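Local structure of VWFA domain-containing protein (Bacteroides thetaiotaomicron, 3IBS) at residues E13-L18 and N99-S104; V53-F58 and T64-T69. The protein is of uncharacterised function but carries a magnesium-binding von Willebrand factor type A domain, here cut from a longer, probably membrane-anchored protein of the Bat family. All coordinates share one frame; numbering follows the deposited sequence.

Interaction 1: E13-L18 and N99-S104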
loop_
_atom_site.group_PDB
_atom_site.type_symbol
_atom_site.label_atom_id
_atom_site.label_comp_id
_atom_site.label_asym_id
_atom_site.label_seq_id
_atom_site.Cartn_x
_atom_site.Cartn_y
_atom_site.Cartn_z
ATOM N N GLU A 13 27.161 -28.117 -5.028
ATOM C CA GLU A 13 26.143 -27.806 -5.997
ATOM C C GLU A 13 24.974 -27.140 -5.267
ATOM O O GLU A 13 24.446 -27.679 -4.273
ATOM C CB GLU A 13 25.705 -29.067 -6.731
ATOM C CG GLU A 13 26.859 -29.731 -7.527
ATOM C CD GLU A 13 26.474 -31.007 -8.285
ATOM O OE1 GLU A 13 25.302 -31.456 -8.249
ATOM O OE2 GLU A 13 27.390 -31.576 -8.930
ATOM N N VAL A 14 24.595 -25.957 -5.749
ATOM C CA VAL A 14 23.561 -25.153 -5.100
ATOM C C VAL A 14 22.471 -24.824 -6.131
ATOM O O VAL A 14 22.757 -24.247 -7.194
ATOM C CB VAL A 14 24.157 -23.837 -4.508
ATOM C CG1 VAL A 14 23.042 -22.927 -3.963
ATOM C CG2 VAL A 14 25.163 -24.134 -3.408
ATOM N N ILE A 15 21.238 -25.225 -5.841
ATOM C CA ILE A 15 20.129 -24.837 -6.693
ATOM C C ILE A 15 19.183 -23.907 -5.956
ATOM O O ILE A 15 18.698 -24.222 -4.870
ATOM C CB ILE A 15 19.394 -26.064 -7.285
ATOM C CG1 ILE A 15 20.348 -26.793 -8.257
ATOM C CG2 ILE A 15 18.146 -25.617 -8.042
ATOM C CD1 ILE A 15 19.833 -28.147 -8.737
ATOM N N ILE A 16 18.936 -22.736 -6.536
ATOM C CA ILE A 16 18.032 -21.781 -5.904
ATOM C C ILE A 16 16.639 -21.933 -6.497
ATOM O O ILE A 16 16.487 -21.988 -7.712
ATOM C CB ILE A 16 18.526 -20.344 -6.113
ATOM C CG1 ILE A 16 19.859 -20.187 -5.367
ATOM C CG2 ILE A 16 17.459 -19.310 -5.574
ATOM C CD1 ILE A 16 20.864 -19.500 -6.152
ATOM N N ALA A 17 15.626 -21.995 -5.642
ATOM C CA ALA A 17 14.261 -22.125 -6.126
ATOM C C ALA A 17 13.559 -20.840 -5.721
ATOM O O ALA A 17 13.275 -20.625 -4.556
ATOM C CB ALA A 17 13.586 -23.363 -5.497
ATOM N N LEU A 18 13.327 -19.970 -6.690
ATOM C CA LEU A 18 12.862 -18.620 -6.398
ATOM C C LEU A 18 11.369 -18.467 -6.714
ATOM O O LEU A 18 10.929 -18.669 -7.846
ATOM C CB LEU A 18 13.698 -17.608 -7.191
ATOM C CG LEU A 18 13.291 -16.127 -7.164
ATOM C CD1 LEU A 18 13.303 -15.556 -5.722
ATOM C CD2 LEU A 18 14.235 -15.320 -8.094
ATOM N N ASN A 99 11.196 -30.683 -5.798
ATOM C CA ASN A 99 11.276 -31.979 -6.506
ATOM C C ASN A 99 12.038 -31.816 -7.818
ATOM O O ASN A 99 12.858 -32.665 -8.169
ATOM C CB ASN A 99 9.894 -32.560 -6.803
ATOM C CG ASN A 99 9.212 -33.141 -5.571
ATOM O OD1 ASN A 99 9.849 -33.432 -4.527
ATOM N ND2 ASN A 99 7.908 -33.336 -5.693
ATOM N N LEU A 100 11.772 -30.718 -8.538
ATOM C CA LEU A 100 12.525 -30.424 -9.764
ATOM C C LEU A 100 14.012 -30.204 -9.434
ATOM O O LEU A 100 14.903 -30.696 -10.139
ATOM C CB LEU A 100 11.939 -29.200 -10.484
ATOM C CG LEU A 100 12.621 -28.676 -11.765
ATOM C CD1 LEU A 100 12.691 -29.765 -12.887
ATOM C CD2 LEU A 100 11.899 -27.405 -12.261
ATOM N N ALA A 101 14.290 -29.476 -8.356
ATOM C CA ALA A 101 15.694 -29.270 -7.962
ATOM C C ALA A 101 16.446 -30.577 -7.704
ATOM O O ALA A 101 17.585 -30.739 -8.154
ATOM C CB ALA A 101 15.808 -28.327 -6.749
ATOM N N THR A 102 15.822 -31.507 -6.980
ATOM C CA THR A 102 16.476 -32.799 -6.706
ATOM C C THR A 102 16.817 -33.577 -7.980
ATOM O O THR A 102 17.815 -34.287 -8.005
ATOM C CB THR A 102 15.642 -33.726 -5.777
ATOM O OG1 THR A 102 14.609 -34.354 -6.543
ATOM C CG2 THR A 102 15.022 -32.939 -4.625
ATOM N N ARG A 103 15.998 -33.456 -9.024
ATOM C CA ARG A 103 16.303 -34.083 -10.325
ATOM C C ARG A 103 17.391 -33.353 -11.132
ATOM O O ARG A 103 17.785 -33.836 -12.173
ATOM C CB ARG A 103 15.055 -34.130 -11.223
ATOM C CG ARG A 103 13.869 -34.889 -10.668
ATOM C CD ARG A 103 12.819 -35.178 -11.781
ATOM N NE ARG A 103 12.000 -34.025 -12.197
ATOM C CZ ARG A 103 10.999 -33.490 -11.483
ATOM N NH1 ARG A 103 10.692 -33.946 -10.272
ATOM N NH2 ARG A 103 10.313 -32.475 -11.972
ATOM N N SER A 104 17.842 -32.184 -10.675
ATOM C CA SER A 104 18.637 -31.285 -11.523
ATOM C C SER A 104 20.125 -31.249 -11.148
ATOM O O SER A 104 20.927 -30.540 -11.784
ATOM C CB SER A 104 18.073 -29.859 -11.460
ATOM O OG SER A 104 16.730 -29.798 -11.919
#
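Ile15 reaches from segment 13-18 of strand 13-19 against the C-terminal part of helix 94-102 and divides its two branches between Ala101 and Ser104. On the shorter branch, Ile15 CG2 lies 3.8 Å from Ala101 CB, the single methyl of that residue, while the longer branch runs past it on to Ser104. There Ile15 CD1 lies 3.7 Å from Ser104 CB. The same Ile15 CD1 is 3.5 Å from the backbone oxygen Ala101 O. The torsions account for this fork: CG2 stands anti to the backbone N and CG1 anti to the carbonyl carbon (chi1 -67°), and an extended chi2 of 170° carries CD1 out to the serine. A beta-branched residue suits a strand and offers two arms to the helix, whereas alanine, with one carbon beyond the backbone, lets the helix come near: the CA atoms of Ile15 and Ala101 are 6.4 Å apart.

Ser104 presents its CB to the isoleucine while its hydroxyl OG bonds back to Leu100 O at 2.7 Å, approaching from above the carbonyl plane, 41° out of it. Ser104 N in turn bonds to Ala101 O, the same oxygen that CD1 approaches, so the backbone from Leu100 to Ser104 is tied by both main chain and side chain.

This is apolar helix-on-sheet packing of the three-layer alpha/beta VWA fold. Ile56 of neighbouring strand 52-58 touches both Ile15 and Ala101, Ile115 of strand 113-119 also packs on Ala101, and Phe105 lies against Ile15. On the other face of strand 13-19, Ile16 and Leu18 pack against helix 33-46.

Interaction 2: V53-F58 and T64-T69; sequences VGMIVF and TQLPIT
Met55, a selenomethionine in this crystal, pairs with Leu66 in the antiparallel hairpin of strands 52-58 and 62-69, and their side chains lie on the same face. Its CB sits 3.9 Å from Leu66 CB. CG, set beside the backbone N (chi1 -56°), comes 4.0 Å from Leu66 CD2. Chi2 extends the chain to SE, and the bend at chi3 (68°) turns CE; these last two atoms lead away from the hairpin partner, toward the side where Leu79 of helix 72-80 and Ile82 of the loop after it touch the side chain. A long, unbranched selenoether chain (a thioether in the native methionine) can thus lie against leucine near the backbone and fill the interior beyond it.

The backbone beneath is irregular. Met55 O accepts from both Gln65 N (2.7 Å) and Leu66 N (2.9 Å), which arrive from the same face of its carbonyl plane: two residues facing one, a classic beta bulge. Met55 N returns a bond to Leu66 O. A second bulge shifts the register again before Val53 and Thr69, where Val53 N bonds Thr69 O and Thr69 N bonds Val53 O, each at 2.8 Å. Between Val53 and Met55, Gly54 CA lies 3.2 Å from Leu66 O, so the absence of a side chain suits this close approach.

Gln65, whose CB points toward the partner strand, lays that CB 4.1 Å from Val57 CG1, while its amide NE2 is held by Phe78 O. Thr69 OG1 accepts from Asp71 N, just ahead of helix 72-80.

Strand 62-69 forms the antiparallel edge of the six-stranded sheet. Helix 72-80 covers the Met55-Leu66 face through Ala75, Phe78 and Leu79; Ile56 points to the other face, against Leu100 and Ala101 of helix 94-102, and strand 13-19 flanks the hairpin's inner strand.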
loop_
_atom_site.group_PDB
_atom_site.type_symbol
_atom_site.label_atom_id
_atom_site.label_comp_id
_atom_site.label_asym_id
_atom_site.label_seq_id
_atom_site.Cartn_x
_atom_site.Cartn_y
_atom_site.Cartn_z
ATOM N N VAL A 53 26.010 -23.781 -9.693
ATOM C CA VAL A 53 24.785 -23.132 -9.317
ATOM C C VAL A 53 23.753 -23.338 -10.401
ATOM O O VAL A 53 24.075 -23.302 -11.596
ATOM C CB VAL A 53 25.005 -21.605 -8.996
ATOM C CG1 VAL A 53 25.472 -20.789 -10.215
ATOM C CG2 VAL A 53 23.751 -20.999 -8.406
ATOM N N GLY A 54 22.516 -23.566 -9.965
ATOM C CA GLY A 54 21.374 -23.656 -10.877
ATOM C C GLY A 54 20.224 -22.850 -10.305
ATOM O O GLY A 54 20.251 -22.470 -9.132
HETATM N N MSE A 55 19.226 -22.565 -11.126
HETATM C CA MSE A 55 18.079 -21.787 -10.657
HETATM C C MSE A 55 16.778 -22.296 -11.245
HETATM O O MSE A 55 16.698 -22.638 -12.444
HETATM C CB MSE A 55 18.220 -20.304 -11.023
HETATM C CG MSE A 55 19.506 -19.639 -10.513
HETATM SE SE MSE A 55 19.590 -17.757 -11.113
HETATM C CE MSE A 55 18.110 -17.250 -9.992
ATOM N N ILE A 56 15.767 -22.312 -10.391
ATOM C CA ILE A 56 14.402 -22.674 -10.762
ATOM C C ILE A 56 13.543 -21.502 -10.342
ATOM O O ILE A 56 13.813 -20.908 -9.300
ATOM C CB ILE A 56 13.972 -23.918 -9.963
ATOM C CG1 ILE A 56 14.626 -25.165 -10.560
ATOM C CG2 ILE A 56 12.443 -24.057 -9.887
ATOM C CD1 ILE A 56 14.736 -26.299 -9.586
ATOM N N VAL A 57 12.571 -21.124 -11.173
ATOM C CA VAL A 57 11.589 -20.134 -10.776
ATOM C C VAL A 57 10.243 -20.853 -10.624
ATOM O O VAL A 57 9.996 -21.863 -11.300
ATOM C CB VAL A 57 11.532 -18.918 -11.746
ATOM C CG1 VAL A 57 12.827 -18.087 -11.659
ATOM C CG2 VAL A 57 11.317 -19.376 -13.206
ATOM N N PHE A 58 9.408 -20.393 -9.694
ATOM C CA PHE A 58 8.102 -21.031 -9.516
ATOM C C PHE A 58 7.022 -20.052 -9.119
ATOM O O PHE A 58 7.268 -19.008 -8.470
ATOM C CB PHE A 58 8.170 -22.199 -8.506
ATOM C CG PHE A 58 8.377 -21.768 -7.063
ATOM C CD1 PHE A 58 7.271 -21.502 -6.230
ATOM C CD2 PHE A 58 9.659 -21.653 -6.535
ATOM C CE1 PHE A 58 7.447 -21.119 -4.903
ATOM C CE2 PHE A 58 9.859 -21.281 -5.209
ATOM C CZ PHE A 58 8.766 -20.999 -4.382
ATOM N N THR A 64 13.005 -24.764 -14.790
ATOM C CA THR A 64 14.424 -24.501 -14.714
ATOM C C THR A 64 14.772 -23.226 -15.447
ATOM O O THR A 64 14.589 -23.132 -16.669
ATOM C CB THR A 64 15.221 -25.665 -15.352
ATOM O OG1 THR A 64 14.959 -26.868 -14.608
ATOM C CG2 THR A 64 16.746 -25.355 -15.329
ATOM N N GLN A 65 15.295 -22.256 -14.716
ATOM C CA GLN A 65 15.683 -20.967 -15.310
ATOM C C GLN A 65 17.134 -21.060 -15.720
ATOM O O GLN A 65 17.503 -20.603 -16.777
ATOM C CB GLN A 65 15.453 -19.800 -14.325
ATOM C CG GLN A 65 16.114 -18.423 -14.708
ATOM C CD GLN A 65 15.358 -17.698 -15.814
ATOM O OE1 GLN A 65 14.295 -18.158 -16.262
ATOM N NE2 GLN A 65 15.896 -16.558 -16.265
ATOM N N LEU A 66 17.947 -21.689 -14.886
ATOM C CA LEU A 66 19.372 -21.854 -15.147
ATOM C C LEU A 66 19.788 -23.288 -14.803
ATOM O O LEU A 66 19.702 -23.691 -13.652
ATOM C CB LEU A 66 20.183 -20.839 -14.332
ATOM C CG LEU A 66 21.714 -20.938 -14.409
ATOM C CD1 LEU A 66 22.249 -20.335 -15.737
ATOM C CD2 LEU A 66 22.340 -20.269 -13.200
ATOM N N PRO A 67 20.228 -24.068 -15.814
ATOM C CA PRO A 67 20.759 -25.409 -15.553
ATOM C C PRO A 67 22.056 -25.270 -14.790
ATOM O O PRO A 67 22.773 -24.254 -14.940
ATOM C CB PRO A 67 20.995 -25.999 -16.968
ATOM C CG PRO A 67 20.080 -25.187 -17.863
ATOM C CD PRO A 67 20.170 -23.778 -17.259
ATOM N N ILE A 68 22.318 -26.253 -13.931
ATOM C CA ILE A 68 23.453 -26.222 -13.023
ATOM C C ILE A 68 24.759 -25.960 -13.785
ATOM O O ILE A 68 25.055 -26.637 -14.777
ATOM C CB ILE A 68 23.511 -27.524 -12.175
ATOM C CG1 ILE A 68 24.590 -27.409 -11.103
ATOM C CG2 ILE A 68 23.735 -28.779 -13.052
ATOM C CD1 ILE A 68 24.161 -27.938 -9.730
ATOM N N THR A 69 25.527 -24.973 -13.335
ATOM C CA THR A 69 26.663 -24.483 -14.117
ATOM C C THR A 69 27.725 -23.853 -13.218
ATOM O O THR A 69 27.420 -23.349 -12.130
ATOM C CB THR A 69 26.206 -23.462 -15.228
ATOM O OG1 THR A 69 27.309 -23.138 -16.103
ATOM C CG2 THR A 69 25.596 -22.154 -14.610
#

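The two interactions have centres about 7 Å apart and share one sheet, in which strands 13-19 and 52-58 are parallel neighbours. Probable backbone hydrogen bonds join them directly: Ile16 O with Ile56 N, and Leu18 N with Ile56 O. Along the chain, interaction 2 is nested within the loop closed by interaction 1: strand 13-19 comes first, then the hairpin, then helix 94-102. One contact therefore joins the sheet to a covering helix, the other adds its antiparallel edge strand, and Ile56 of interaction 2 packs directly beside the residues of interaction 1. Together they build part of the VWA domain framework, whose magnesium ion, bound by Ser21 and Ser23, lies about 12 Å from the Val57 side chain.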